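Local coordinates for protein F-112 (Sulfolobus virus-like particle ssv1, PDB 2VQC) that probably binds DNA through its winged-helix fold and is essential for the function of the virus, at residues 24-33 and 67-77. Residues are numbered along the deposited sequence; the frame is centred on the assembly and turned at random.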
loop_
_atom_site.group_PDB
_atom_site.type_symbol
_atom_site.label_atom_id
_atom_site.label_comp_id
_atom_site.label_asym_id
_atom_site.label_seq_id
_atom_site.Cartn_x
_atom_site.Cartn_y
_atom_site.Cartn_z
ATOM N N LEU A 24 6.718 -0.577 -3.211
ATOM C CA LEU A 24 6.559 -1.962 -2.755
ATOM C C LEU A 24 7.500 -2.911 -3.506
ATOM O O LEU A 24 8.096 -3.817 -2.915
ATOM C CB LEU A 24 5.110 -2.427 -2.975
ATOM C CG LEU A 24 4.477 -3.490 -2.062
ATOM C CD1 LEU A 24 3.426 -4.272 -2.851
ATOM C CD2 LEU A 24 5.465 -4.439 -1.426
ATOM N N GLU A 25 7.600 -2.703 -4.817
ATOM C CA GLU A 25 8.457 -3.506 -5.689
ATOM C C GLU A 25 9.929 -3.356 -5.309
ATOM O O GLU A 25 10.685 -4.329 -5.349
ATOM C CB GLU A 25 8.236 -3.089 -7.149
ATOM C CG GLU A 25 9.079 -3.835 -8.178
ATOM C CD GLU A 25 8.633 -3.561 -9.609
ATOM O OE1 GLU A 25 7.963 -2.530 -9.841
ATOM O OE2 GLU A 25 8.954 -4.377 -10.506
ATOM N N LYS A 26 10.325 -2.137 -4.945
ATOM C CA LYS A 26 11.691 -1.854 -4.506
ATOM C C LYS A 26 11.951 -2.416 -3.113
ATOM O O LYS A 26 12.981 -3.047 -2.865
ATOM C CB LYS A 26 11.948 -0.343 -4.491
ATOM C CG LYS A 26 11.876 0.316 -5.858
ATOM C CD LYS A 26 12.108 1.817 -5.766
ATOM C CE LYS A 26 11.988 2.470 -7.131
ATOM N NZ LYS A 26 12.574 3.834 -7.144
ATOM N N LYS A 27 11.004 -2.180 -2.212
ATOM C CA LYS A 27 11.189 -2.459 -0.796
ATOM C C LYS A 27 10.864 -3.905 -0.426
ATOM O O LYS A 27 11.429 -4.442 0.527
ATOM C CB LYS A 27 10.329 -1.494 0.024
ATOM C CG LYS A 27 10.726 -1.385 1.468
ATOM C CD LYS A 27 9.957 -0.271 2.157
ATOM C CE LYS A 27 10.032 -0.404 3.670
ATOM N NZ LYS A 27 11.433 -0.505 4.158
ATOM N N GLY A 28 9.950 -4.528 -1.169
ATOM C CA GLY A 28 9.556 -5.917 -0.921
ATOM C C GLY A 28 8.354 -6.085 -0.006
ATOM O O GLY A 28 7.646 -7.088 -0.090
ATOM N N GLU A 29 8.118 -5.102 0.863
ATOM C CA GLU A 29 7.082 -5.200 1.886
ATOM C C GLU A 29 6.631 -3.796 2.308
ATOM O O GLU A 29 7.455 -2.882 2.391
ATOM C CB GLU A 29 7.631 -5.985 3.086
ATOM C CG GLU A 29 6.586 -6.802 3.850
ATOM C CD GLU A 29 7.167 -8.022 4.574
ATOM O OE1 GLU A 29 8.385 -8.286 4.465
ATOM O OE2 GLU A 29 6.393 -8.732 5.255
ATOM N N LEU A 30 5.329 -3.625 2.551
ATOM C CA LEU A 30 4.770 -2.333 2.981
ATOM C C LEU A 30 3.688 -2.502 4.041
ATOM O O LEU A 30 2.900 -3.445 3.988
ATOM C CB LEU A 30 4.156 -1.555 1.807
ATOM C CG LEU A 30 5.049 -0.885 0.761
ATOM C CD1 LEU A 30 4.162 -0.187 -0.250
ATOM C CD2 LEU A 30 6.024 0.100 1.366
ATOM N N THR A 31 3.667 -1.567 4.991
ATOM C CA THR A 31 2.590 -1.427 5.971
ATOM C C THR A 31 2.116 0.031 5.997
ATOM O O THR A 31 2.704 0.897 5.348
ATOM C CB THR A 31 3.046 -1.834 7.383
ATOM O OG1 THR A 31 4.053 -0.926 7.856
ATOM C CG2 THR A 31 3.595 -3.258 7.379
ATOM N N LEU A 32 1.056 0.300 6.753
ATOM C CA LEU A 32 0.509 1.654 6.831
ATOM C C LEU A 32 1.580 2.664 7.254
ATOM O O LEU A 32 1.607 3.783 6.741
ATOM C CB LEU A 32 -0.701 1.714 7.777
ATOM C CG LEU A 32 -1.510 3.019 7.698
ATOM C CD1 LEU A 32 -2.368 3.059 6.440
ATOM C CD2 LEU A 32 -2.369 3.200 8.931
ATOM N N GLU A 33 2.471 2.262 8.163
ATOM C CA GLU A 33 3.562 3.136 8.624
ATOM C C GLU A 33 4.455 3.638 7.496
ATOM O O GLU A 33 4.962 4.764 7.564
ATOM C CB GLU A 33 4.440 2.436 9.672
ATOM C CG GLU A 33 3.741 2.161 11.007
ATOM C CD GLU A 33 3.024 0.821 11.051
ATOM O OE1 GLU A 33 2.675 0.277 9.984
ATOM O OE2 GLU A 33 2.804 0.315 12.162
ATOM N N GLN A 67 -1.207 -9.523 2.847
ATOM C CA GLN A 67 -1.190 -10.389 4.018
ATOM C C GLN A 67 -1.978 -9.727 5.142
ATOM O O GLN A 67 -1.413 -9.050 6.000
ATOM C CB GLN A 67 0.248 -10.685 4.447
ATOM C CG GLN A 67 1.041 -11.434 3.385
ATOM C CD GLN A 67 2.474 -11.719 3.791
ATOM O OE1 GLN A 67 2.992 -11.148 4.754
ATOM N NE2 GLN A 67 3.126 -12.603 3.049
ATOM N N TYR A 68 -3.296 -9.903 5.104
ATOM C CA TYR A 68 -4.164 -9.409 6.163
ATOM C C TYR A 68 -4.048 -10.357 7.347
ATOM O O TYR A 68 -4.475 -11.510 7.275
ATOM C CB TYR A 68 -5.621 -9.314 5.699
ATOM C CG TYR A 68 -6.539 -8.686 6.730
ATOM C CD1 TYR A 68 -6.604 -7.304 6.879
ATOM C CD2 TYR A 68 -7.334 -9.475 7.562
ATOM C CE1 TYR A 68 -7.440 -6.718 7.826
ATOM C CE2 TYR A 68 -8.173 -8.900 8.513
ATOM C CZ TYR A 68 -8.220 -7.520 8.639
ATOM O OH TYR A 68 -9.046 -6.942 9.574
ATOM N N LYS A 69 -3.453 -9.861 8.426
ATOM C CA LYS A 69 -3.286 -10.636 9.651
ATOM C C LYS A 69 -3.742 -9.804 10.846
ATOM O O LYS A 69 -3.836 -8.577 10.759
ATOM C CB LYS A 69 -1.833 -11.119 9.812
ATOM C CG LYS A 69 -0.761 -10.126 9.381
ATOM C CD LYS A 69 0.606 -10.782 9.269
ATOM C CE LYS A 69 1.629 -9.827 8.667
ATOM N NZ LYS A 69 2.900 -10.515 8.318
ATOM N N ASN A 70 -4.033 -10.488 11.951
ATOM C CA ASN A 70 -4.613 -9.849 13.135
ATOM C C ASN A 70 -3.748 -8.710 13.683
ATOM O O ASN A 70 -4.271 -7.765 14.281
ATOM C CB ASN A 70 -4.876 -10.894 14.231
ATOM C CG ASN A 70 -5.825 -10.396 15.320
ATOM O OD1 ASN A 70 -6.040 -11.081 16.322
ATOM N ND2 ASN A 70 -6.398 -9.213 15.128
ATOM N N ARG A 71 -2.433 -8.802 13.479
ATOM C CA ARG A 71 -1.530 -7.711 13.848
ATOM C C ARG A 71 -1.759 -6.488 12.955
ATOM O O ARG A 71 -2.035 -5.402 13.460
ATOM C CB ARG A 71 -0.052 -8.151 13.843
ATOM C CG ARG A 71 0.464 -8.799 12.557
ATOM C CD ARG A 71 1.968 -9.023 12.602
ATOM N NE ARG A 71 2.711 -7.762 12.606
ATOM C CZ ARG A 71 4.036 -7.657 12.512
ATOM N NH1 ARG A 71 4.802 -8.739 12.398
ATOM N NH2 ARG A 71 4.604 -6.456 12.528
ATOM N N LYS A 72 -1.689 -6.677 11.637
ATOM C CA LYS A 72 -1.814 -5.572 10.683
ATOM C C LYS A 72 -1.761 -6.044 9.228
ATOM O O LYS A 72 -1.172 -7.082 8.917
ATOM C CB LYS A 72 -0.710 -4.530 10.909
ATOM C CG LYS A 72 0.698 -5.049 10.659
ATOM C CD LYS A 72 1.729 -4.346 11.523
ATOM C CE LYS A 72 1.719 -2.840 11.340
ATOM N NZ LYS A 72 2.844 -2.232 12.089
ATOM N N THR A 73 -2.376 -5.255 8.347
ATOM C CA THR A 73 -2.298 -5.473 6.903
ATOM C C THR A 73 -0.880 -5.207 6.406
ATOM O O THR A 73 -0.293 -4.158 6.697
ATOM C CB THR A 73 -3.269 -4.545 6.137
ATOM O OG1 THR A 73 -4.606 -4.734 6.622
ATOM C CG2 THR A 73 -3.225 -4.822 4.635
ATOM N N THR A 74 -0.337 -6.164 5.660
ATOM C CA THR A 74 1.013 -6.059 5.121
ATOM C C THR A 74 1.006 -6.467 3.654
ATOM O O THR A 74 0.546 -7.552 3.309
ATOM C CB THR A 74 2.000 -6.967 5.890
ATOM O OG1 THR A 74 1.865 -6.750 7.302
ATOM C CG2 THR A 74 3.443 -6.687 5.468
ATOM N N PHE A 75 1.514 -5.591 2.797
ATOM C CA PHE A 75 1.640 -5.875 1.376
ATOM C C PHE A 75 3.006 -6.493 1.131
ATOM O O PHE A 75 4.012 -6.000 1.636
ATOM C CB PHE A 75 1.470 -4.591 0.565
ATOM C CG PHE A 75 0.158 -3.908 0.806
ATOM C CD1 PHE A 75 -0.950 -4.224 0.040
ATOM C CD2 PHE A 75 0.021 -2.975 1.829
ATOM C CE1 PHE A 75 -2.176 -3.605 0.273
ATOM C CE2 PHE A 75 -1.200 -2.353 2.069
ATOM C CZ PHE A 75 -2.301 -2.671 1.287
ATOM N N LYS A 76 3.035 -7.579 0.368
ATOM C CA LYS A 76 4.278 -8.269 0.054
ATOM C C LYS A 76 4.445 -8.426 -1.451
ATOM O O LYS A 76 3.519 -8.841 -2.149
ATOM C CB LYS A 76 4.314 -9.640 0.730
ATOM C CG LYS A 76 5.613 -10.401 0.498
ATOM C CD LYS A 76 5.774 -11.556 1.470
ATOM C CE LYS A 76 7.152 -12.185 1.354
ATOM N NZ LYS A 76 7.415 -13.159 2.457
ATOM N N TRP A 77 5.632 -8.084 -1.937
ATOM C CA TRP A 77 5.998 -8.296 -3.330
ATOM C C TRP A 77 6.404 -9.765 -3.519
ATOM O O TRP A 77 7.321 -10.244 -2.857
ATOM C CB TRP A 77 7.153 -7.368 -3.716
ATOM C CG TRP A 77 7.387 -7.307 -5.182
ATOM C CD1 TRP A 77 8.382 -7.923 -5.879
ATOM C CD2 TRP A 77 6.596 -6.601 -6.143
ATOM N NE1 TRP A 77 8.265 -7.639 -7.217
ATOM C CE2 TRP A 77 7.176 -6.828 -7.407
ATOM C CE3 TRP A 77 5.451 -5.799 -6.059
ATOM C CZ2 TRP A 77 6.654 -6.276 -8.581
ATOM C CZ3 TRP A 77 4.934 -5.247 -7.224
ATOM C CH2 TRP A 77 5.534 -5.491 -8.467
HETATM O O HOH W 1 5.203 -10.674 6.762
HETATM O O HOH W 2 -0.851 -1.720 7.378
#
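With chi1 -167°, W77 swings its CG anti to the backbone N and lays the indole along helix 13-27, where E25, whose own CG is likewise anti, runs side by side with it and points the same way. The pairing belongs to a winged helix: the short strand 29-30, between the first two helices, joins the antiparallel sheet beside strand 73-77, the second strand of the wing hairpin. E25 CB stands 3.7 Å from the centroid of the six-membered ring, 5° off its normal, a CH-pi contact; the carboxylate reaches past the rim of the ring at CZ2, tilted 28° to it. Y21 meets the indole edge-to-face. G28 leaves the helix with positive phi, turning the chain into the strand, and its O accepts W77 N at 2.9 Å; the bond is nearly straight although the donor stands well above the carbonyl plane. Two residues on, past the non-hydrogen-bonded pair E29-K76, L30 and F75 bond reciprocally, and F75 N reaches L30 O at 2.8 Å in the carbonyl plane. L24, L30 and F75 pack on the inner side of the sheet, L24 CD1 lying 3.9 Å from F75 CB, while L53 of helix 43-59 and V66 touch F75. On the face carrying E29 and K76, E29 CG rests 3.5 Å from T74 CG2, and a water bridges the E29 carboxylate to Q67 and K69. Beyond the paired strands, T31 sits at the N-cap position of helix 32-39. Its OG1 meets E33 OE1 from above the carboxylate plane, and a second water links L32 N to T73 O. The other carboxylate oxygen of E33 closes a salt bridge to the hairpin turn: K72 NZ approaches E33 OE2 from the syn side, tilted from the carboxylate plane, at a short 2.5 Å whose exact value is doubtful.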